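Local structure of cyclopenase asqI (Emericella nidulans, 5YY3) at residues D296-A301 against Q401-L406; P239-D244 against Y397-Y402. The protein is a zinc-dependent cyclopenase that converts 4'-methoxycyclopenin into 4'-methoxyviridicatin, releasing methyl isocyanate, in the biosynthesis of the aspoquinolone mycotoxins. All blocks are in the same frame, centred on the assembly; numbering follows the deposited sequence.

Contact 1 (D296-A301 against Q401-L406); sequences DNIYAA and QYYGRL
Tyr299, Tyr402 and Tyr403 form an aromatic cluster between two helices of the hemocyanin-type, metal-binding domain. The helix segments run nearly parallel, at 19°, but their axes stay 11.0 Å apart, a gap that suits long, flat side chains. Tyr299 is the residue most covered by the other segment. Its ring lies obliquely to that of Tyr403, and CE1 of Tyr299 comes within 3.4 Å of CE1 of Tyr403. Against Tyr402 the ring planes are 85° apart: OH of Tyr299 reaches the edge of the Tyr402 ring, 3.2 Å from CE2. Tyr402 has CG anti to the backbone N (chi1 178°), and its ring presents the CD2-CE2 edge to Tyr299. Branched aliphatic residues pack round the aromatic rings. CG2 of Ile298 approaches CE1 of Tyr403 at 3.6 Å, and CD1 of Leu406 lies 3.9 Å from CD1 of Tyr299 and also sits over the rim of one face of the Tyr402 ring, within its own helix. Farther round the second helix, Arg405 grips OE1 of Gln401 side-on through NE and NH2, both from above the same face of the amide. Helix 323-331 packs on Ile298 and Tyr403 through Leu331, and the second subunit reaches Tyr402 and Leu406 with its Gln242 and Arg295.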
loop_
_atom_site.group_PDB
_atom_site.type_symbol
_atom_site.label_atom_id
_atom_site.label_comp_id
_atom_site.label_asym_id
_atom_site.label_seq_id
_atom_site.Cartn_x
_atom_site.Cartn_y
_atom_site.Cartn_z
ATOM N N ASP A 296 -1.491 -38.567 7.113
ATOM C CA ASP A 296 -2.842 -39.104 7.272
ATOM C C ASP A 296 -2.886 -40.114 8.404
ATOM O O ASP A 296 -3.877 -40.213 9.130
ATOM C CB ASP A 296 -3.325 -39.784 5.990
ATOM C CG ASP A 296 -3.587 -38.817 4.877
ATOM O OD1 ASP A 296 -3.672 -37.598 5.163
ATOM O OD2 ASP A 296 -3.728 -39.281 3.716
ATOM N N ASN A 297 -1.807 -40.880 8.537
ATOM C CA ASN A 297 -1.771 -41.942 9.526
ATOM C C ASN A 297 -1.570 -41.362 10.924
ATOM O O ASN A 297 -2.202 -41.812 11.883
ATOM C CB ASN A 297 -0.677 -42.958 9.181
ATOM C CG ASN A 297 -1.029 -43.807 7.968
ATOM O OD1 ASN A 297 -2.190 -43.894 7.577
ATOM N ND2 ASN A 297 -0.027 -44.447 7.381
ATOM N N ILE A 298 -0.715 -40.345 11.034
ATOM C CA ILE A 298 -0.534 -39.640 12.303
ATOM C C ILE A 298 -1.827 -38.916 12.685
ATOM O O ILE A 298 -2.190 -38.864 13.867
ATOM C CB ILE A 298 0.649 -38.656 12.235
ATOM C CG1 ILE A 298 1.927 -39.428 11.924
ATOM C CG2 ILE A 298 0.798 -37.873 13.553
ATOM C CD1 ILE A 298 3.149 -38.572 11.806
ATOM N N TYR A 299 -2.542 -38.380 11.693
ATOM C CA TYR A 299 -3.837 -37.756 11.972
ATOM C C TYR A 299 -4.799 -38.779 12.574
ATOM O O TYR A 299 -5.433 -38.543 13.616
ATOM C CB TYR A 299 -4.459 -37.173 10.707
ATOM C CG TYR A 299 -3.888 -35.851 10.210
ATOM C CD1 TYR A 299 -2.972 -35.121 10.958
ATOM C CD2 TYR A 299 -4.287 -35.336 8.982
ATOM C CE1 TYR A 299 -2.457 -33.914 10.483
ATOM C CE2 TYR A 299 -3.795 -34.138 8.516
ATOM C CZ TYR A 299 -2.883 -33.427 9.266
ATOM O OH TYR A 299 -2.398 -32.237 8.762
ATOM N N ALA A 300 -4.886 -39.924 11.903
ATOM C CA ALA A 300 -5.825 -40.984 12.257
ATOM C C ALA A 300 -5.530 -41.552 13.641
ATOM O O ALA A 300 -6.442 -41.796 14.439
ATOM C CB ALA A 300 -5.781 -42.091 11.197
ATOM N N ALA A 301 -4.245 -41.763 13.907
ATOM C CA ALA A 301 -3.777 -42.267 15.191
ATOM C C ALA A 301 -4.139 -41.339 16.354
ATOM O O ALA A 301 -4.538 -41.796 17.419
ATOM C CB ALA A 301 -2.274 -42.473 15.143
ATOM N N GLN A 401 2.878 -27.339 14.338
ATOM C CA GLN A 401 2.035 -26.842 15.427
ATOM C C GLN A 401 0.627 -27.452 15.370
ATOM O O GLN A 401 -0.025 -27.638 16.410
ATOM C CB GLN A 401 1.940 -25.317 15.389
ATOM C CG GLN A 401 1.271 -24.709 16.619
ATOM C CD GLN A 401 0.809 -23.273 16.387
ATOM O OE1 GLN A 401 0.019 -22.999 15.471
ATOM N NE2 GLN A 401 1.298 -22.348 17.219
ATOM N N TYR A 402 0.164 -27.774 14.162
ATOM C CA TYR A 402 -1.175 -28.346 13.984
ATOM C C TYR A 402 -1.317 -29.679 14.727
ATOM O O TYR A 402 -2.350 -29.947 15.356
ATOM C CB TYR A 402 -1.494 -28.517 12.489
ATOM C CG TYR A 402 -2.834 -29.153 12.206
ATOM C CD1 TYR A 402 -3.987 -28.682 12.813
ATOM C CD2 TYR A 402 -2.948 -30.215 11.310
ATOM C CE1 TYR A 402 -5.225 -29.259 12.568
ATOM C CE2 TYR A 402 -4.184 -30.804 11.042
ATOM C CZ TYR A 402 -5.319 -30.321 11.676
ATOM O OH TYR A 402 -6.552 -30.885 11.420
ATOM N N TYR A 403 -0.277 -30.501 14.694
ATOM C CA TYR A 403 -0.329 -31.768 15.410
ATOM C C TYR A 403 -0.496 -31.517 16.909
ATOM O O TYR A 403 -1.286 -32.199 17.589
ATOM C CB TYR A 403 0.922 -32.596 15.127
ATOM C CG TYR A 403 1.031 -33.036 13.683
ATOM C CD1 TYR A 403 0.481 -34.237 13.261
ATOM C CD2 TYR A 403 1.663 -32.231 12.738
ATOM C CE1 TYR A 403 0.578 -34.639 11.939
ATOM C CE2 TYR A 403 1.754 -32.615 11.418
ATOM C CZ TYR A 403 1.218 -33.817 11.021
ATOM O OH TYR A 403 1.329 -34.198 9.700
ATOM N N GLY A 404 0.226 -30.518 17.410
ATOM C CA GLY A 404 0.054 -30.048 18.777
ATOM C C GLY A 404 -1.359 -29.600 19.104
ATOM O O GLY A 404 -1.870 -29.915 20.172
ATOM N N ARG A 405 -2.003 -28.869 18.200
ATOM C CA ARG A 405 -3.389 -28.460 18.419
ATOM C C ARG A 405 -4.332 -29.660 18.515
ATOM O O ARG A 405 -5.223 -29.682 19.372
ATOM C CB ARG A 405 -3.862 -27.522 17.308
ATOM C CG ARG A 405 -3.095 -26.212 17.256
ATOM C CD ARG A 405 -3.590 -25.318 16.123
ATOM N NE ARG A 405 -2.901 -24.033 16.148
ATOM C CZ ARG A 405 -3.363 -22.974 16.792
ATOM N NH1 ARG A 405 -4.506 -23.072 17.460
ATOM N NH2 ARG A 405 -2.680 -21.840 16.791
ATOM N N LEU A 406 -4.139 -30.646 17.637
ATOM C CA LEU A 406 -4.977 -31.844 17.625
ATOM C C LEU A 406 -4.876 -32.611 18.946
ATOM O O LEU A 406 -5.884 -33.022 19.530
ATOM C CB LEU A 406 -4.584 -32.769 16.477
ATOM C CG LEU A 406 -4.961 -32.304 15.068
ATOM C CD1 LEU A 406 -4.137 -33.060 14.046
ATOM C CD2 LEU A 406 -6.456 -32.505 14.802
#

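Contact 2 (P239-D244 against Y397-Y402); sequences PWNQYD and YKHLQY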
loop_
_atom_site.group_PDB
_atom_site.type_symbol
_atom_site.label_atom_id
_atom_site.label_comp_id
_atom_site.label_asym_id
_atom_site.label_seq_id
_atom_site.Cartn_x
_atom_site.Cartn_y
_atom_site.Cartn_z
ATOM N N PRO A 239 -0.661 -22.441 7.148
ATOM C CA PRO A 239 0.159 -23.623 7.451
ATOM C C PRO A 239 0.353 -24.490 6.225
ATOM O O PRO A 239 -0.466 -24.439 5.308
ATOM C CB PRO A 239 -0.649 -24.355 8.521
ATOM C CG PRO A 239 -2.053 -23.872 8.329
ATOM C CD PRO A 239 -1.967 -22.463 7.826
ATOM N N TRP A 240 1.433 -25.261 6.207
ATOM C CA TRP A 240 1.699 -26.200 5.124
ATOM C C TRP A 240 0.955 -27.493 5.383
ATOM O O TRP A 240 1.578 -28.553 5.537
ATOM C CB TRP A 240 3.203 -26.470 5.013
ATOM C CG TRP A 240 3.613 -27.170 3.739
ATOM C CD1 TRP A 240 3.868 -28.499 3.573
ATOM C CD2 TRP A 240 3.827 -26.559 2.463
ATOM N NE1 TRP A 240 4.224 -28.755 2.278
ATOM C CE2 TRP A 240 4.207 -27.580 1.571
ATOM C CE3 TRP A 240 3.738 -25.242 1.988
ATOM C CZ2 TRP A 240 4.491 -27.332 0.234
ATOM C CZ3 TRP A 240 4.011 -24.995 0.666
ATOM C CH2 TRP A 240 4.385 -26.039 -0.204
ATOM N N ASN A 241 -0.372 -27.397 5.474
ATOM C CA ASN A 241 -1.217 -28.557 5.769
ATOM C C ASN A 241 -1.541 -29.368 4.514
ATOM O O ASN A 241 -1.689 -30.590 4.578
ATOM C CB ASN A 241 -2.511 -28.120 6.458
ATOM C CG ASN A 241 -2.302 -27.753 7.928
ATOM O OD1 ASN A 241 -1.402 -28.270 8.585
ATOM N ND2 ASN A 241 -3.126 -26.840 8.439
ATOM N N GLN A 242 -1.654 -28.667 3.384
ATOM C CA GLN A 242 -1.859 -29.272 2.080
ATOM C C GLN A 242 -0.513 -29.302 1.330
ATOM O O GLN A 242 0.069 -28.261 1.034
ATOM C CB GLN A 242 -2.941 -28.496 1.297
ATOM C CG GLN A 242 -4.274 -28.311 2.073
ATOM C CD GLN A 242 -5.369 -27.548 1.286
ATOM O OE1 GLN A 242 -5.138 -27.051 0.171
ATOM N NE2 GLN A 242 -6.563 -27.436 1.887
ATOM N N TYR A 243 -0.008 -30.492 1.036
ATOM C CA TYR A 243 1.366 -30.620 0.532
ATOM C C TYR A 243 1.500 -30.294 -0.966
ATOM O O TYR A 243 2.611 -30.210 -1.492
ATOM C CB TYR A 243 1.914 -32.036 0.803
ATOM C CG TYR A 243 2.051 -32.400 2.263
ATOM C CD1 TYR A 243 1.844 -31.450 3.265
ATOM C CD2 TYR A 243 2.376 -33.712 2.648
ATOM C CE1 TYR A 243 1.958 -31.790 4.612
ATOM C CE2 TYR A 243 2.494 -34.062 3.994
ATOM C CZ TYR A 243 2.289 -33.092 4.966
ATOM O OH TYR A 243 2.408 -33.415 6.297
ATOM N N ASP A 244 0.374 -30.113 -1.648
ATOM C CA ASP A 244 0.383 -29.671 -3.036
ATOM C C ASP A 244 0.204 -28.161 -3.123
ATOM O O ASP A 244 -0.323 -27.636 -4.101
ATOM C CB ASP A 244 -0.717 -30.376 -3.827
ATOM C CG ASP A 244 -2.093 -30.150 -3.223
ATOM O OD1 ASP A 244 -2.159 -29.757 -2.031
ATOM O OD2 ASP A 244 -3.108 -30.379 -3.926
ATOM N N TYR A 397 6.688 -25.079 10.125
ATOM C CA TYR A 397 6.586 -25.015 11.594
ATOM C C TYR A 397 5.127 -24.881 12.039
ATOM O O TYR A 397 4.721 -25.490 13.027
ATOM C CB TYR A 397 7.392 -23.852 12.174
ATOM C CG TYR A 397 8.883 -23.831 11.862
ATOM C CD1 TYR A 397 9.585 -24.995 11.548
ATOM C CD2 TYR A 397 9.583 -22.629 11.876
ATOM C CE1 TYR A 397 10.962 -24.954 11.266
ATOM C CE2 TYR A 397 10.947 -22.577 11.594
ATOM C CZ TYR A 397 11.631 -23.741 11.291
ATOM O OH TYR A 397 12.980 -23.674 11.013
ATOM N N LYS A 398 4.320 -24.109 11.314
ATOM C CA LYS A 398 2.923 -23.991 11.732
ATOM C C LYS A 398 2.167 -25.294 11.449
ATOM O O LYS A 398 1.211 -25.617 12.154
ATOM C CB LYS A 398 2.207 -22.808 11.069
ATOM C CG LYS A 398 0.791 -22.617 11.638
ATOM C CD LYS A 398 0.206 -21.251 11.337
ATOM C CE LYS A 398 -1.290 -21.206 11.659
ATOM N NZ LYS A 398 -1.926 -19.904 11.239
ATOM N N HIS A 399 2.608 -26.058 10.445
ATOM C CA HIS A 399 2.056 -27.400 10.226
ATOM C C HIS A 399 2.382 -28.316 11.394
ATOM O O HIS A 399 1.499 -28.997 11.896
ATOM C CB HIS A 399 2.580 -28.024 8.934
ATOM C CG HIS A 399 2.117 -29.434 8.716
ATOM N ND1 HIS A 399 0.784 -29.791 8.694
ATOM C CD2 HIS A 399 2.813 -30.575 8.493
ATOM C CE1 HIS A 399 0.676 -31.086 8.472
ATOM N NE2 HIS A 399 1.893 -31.586 8.344
ATOM N N LEU A 400 3.650 -28.355 11.806
ATOM C CA LEU A 400 4.023 -29.057 13.042
ATOM C C LEU A 400 3.114 -28.647 14.201
ATOM O O LEU A 400 2.625 -29.498 14.951
ATOM C CB LEU A 400 5.489 -28.779 13.418
ATOM C CG LEU A 400 6.505 -29.232 12.372
ATOM C CD1 LEU A 400 7.910 -28.864 12.804
ATOM C CD2 LEU A 400 6.378 -30.737 12.152
ATOM N N GLN A 401 2.878 -27.339 14.338
ATOM C CA GLN A 401 2.035 -26.842 15.427
ATOM C C GLN A 401 0.627 -27.452 15.370
ATOM O O GLN A 401 -0.025 -27.638 16.410
ATOM C CB GLN A 401 1.940 -25.317 15.389
ATOM C CG GLN A 401 1.271 -24.709 16.619
ATOM C CD GLN A 401 0.809 -23.273 16.387
ATOM O OE1 GLN A 401 0.019 -22.999 15.471
ATOM N NE2 GLN A 401 1.298 -22.348 17.219
ATOM N N TYR A 402 0.164 -27.774 14.162
ATOM C CA TYR A 402 -1.175 -28.346 13.984
ATOM C C TYR A 402 -1.317 -29.679 14.727
ATOM O O TYR A 402 -2.350 -29.947 15.356
ATOM C CB TYR A 402 -1.494 -28.517 12.489
ATOM C CG TYR A 402 -2.834 -29.153 12.206
ATOM C CD1 TYR A 402 -3.987 -28.682 12.813
ATOM C CD2 TYR A 402 -2.948 -30.215 11.310
ATOM C CE1 TYR A 402 -5.225 -29.259 12.568
ATOM C CE2 TYR A 402 -4.184 -30.804 11.042
ATOM C CZ TYR A 402 -5.319 -30.321 11.676
ATOM O OH TYR A 402 -6.552 -30.885 11.420
#
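The loop 239-244 turns sharply beside helix 391-410, bringing the CA atoms of Pro239 and His399 to 5.1 Å; Trp240 is the centre of an inverse gamma turn, closed by a weak bond from Asn241 N to Pro239 O. Within the hemocyanin-type domain this loop wraps round the imidazole of His399, whose side chain leaves the helix toward the loop, with CG anti to the backbone N (chi1 176°). A histidine suits the place because its flat ring offers polar atoms at the edge and a face for packing. The carbonyl O of Trp240 lies over one face, 3.3 Å from CG of His399 and offset toward the rim. OD1 of Asn241 is modelled at the ring edge, 2.7 Å from ND1 of His399, though the orientation of this amide is uncertain. Pro239, compact and apolar, sets its CB 3.8 Å from CG of Lys398; the extended lysine chain continues to a salt bridge between NZ and Glu226. Arg295 makes a cation-pi contact with Tyr243, whose ring turns its edge toward the imidazole face, with planes 88° apart. Tyrosine also supplies a hydroxyl: OH of Tyr243 shares a 2.8 Å hydrogen bond with NE2 of His399.

Contacts 1 and 2 lie about 10 Å apart between centres, on the same side of the chain's centre, and share Gln401 and Tyr402 of helix 391-410. Along the chain the loop 239-244 comes first, then 296-301 on helix 288-304, and last the helix that both meet, so one late helix gathers two earlier elements of the metal-binding domain. The contacts touch directly: OH of Tyr299 is 3.3 Å from CE1 of His399, and the rings of Tyr403 and His399 meet edge-to-face. Both contacts also reach the second subunit, so this buried packing continues into the assembly. The side chain of the zinc ligand His218 lies about 10 Å from that of Tyr403 and about 9 Å from that of Lys398.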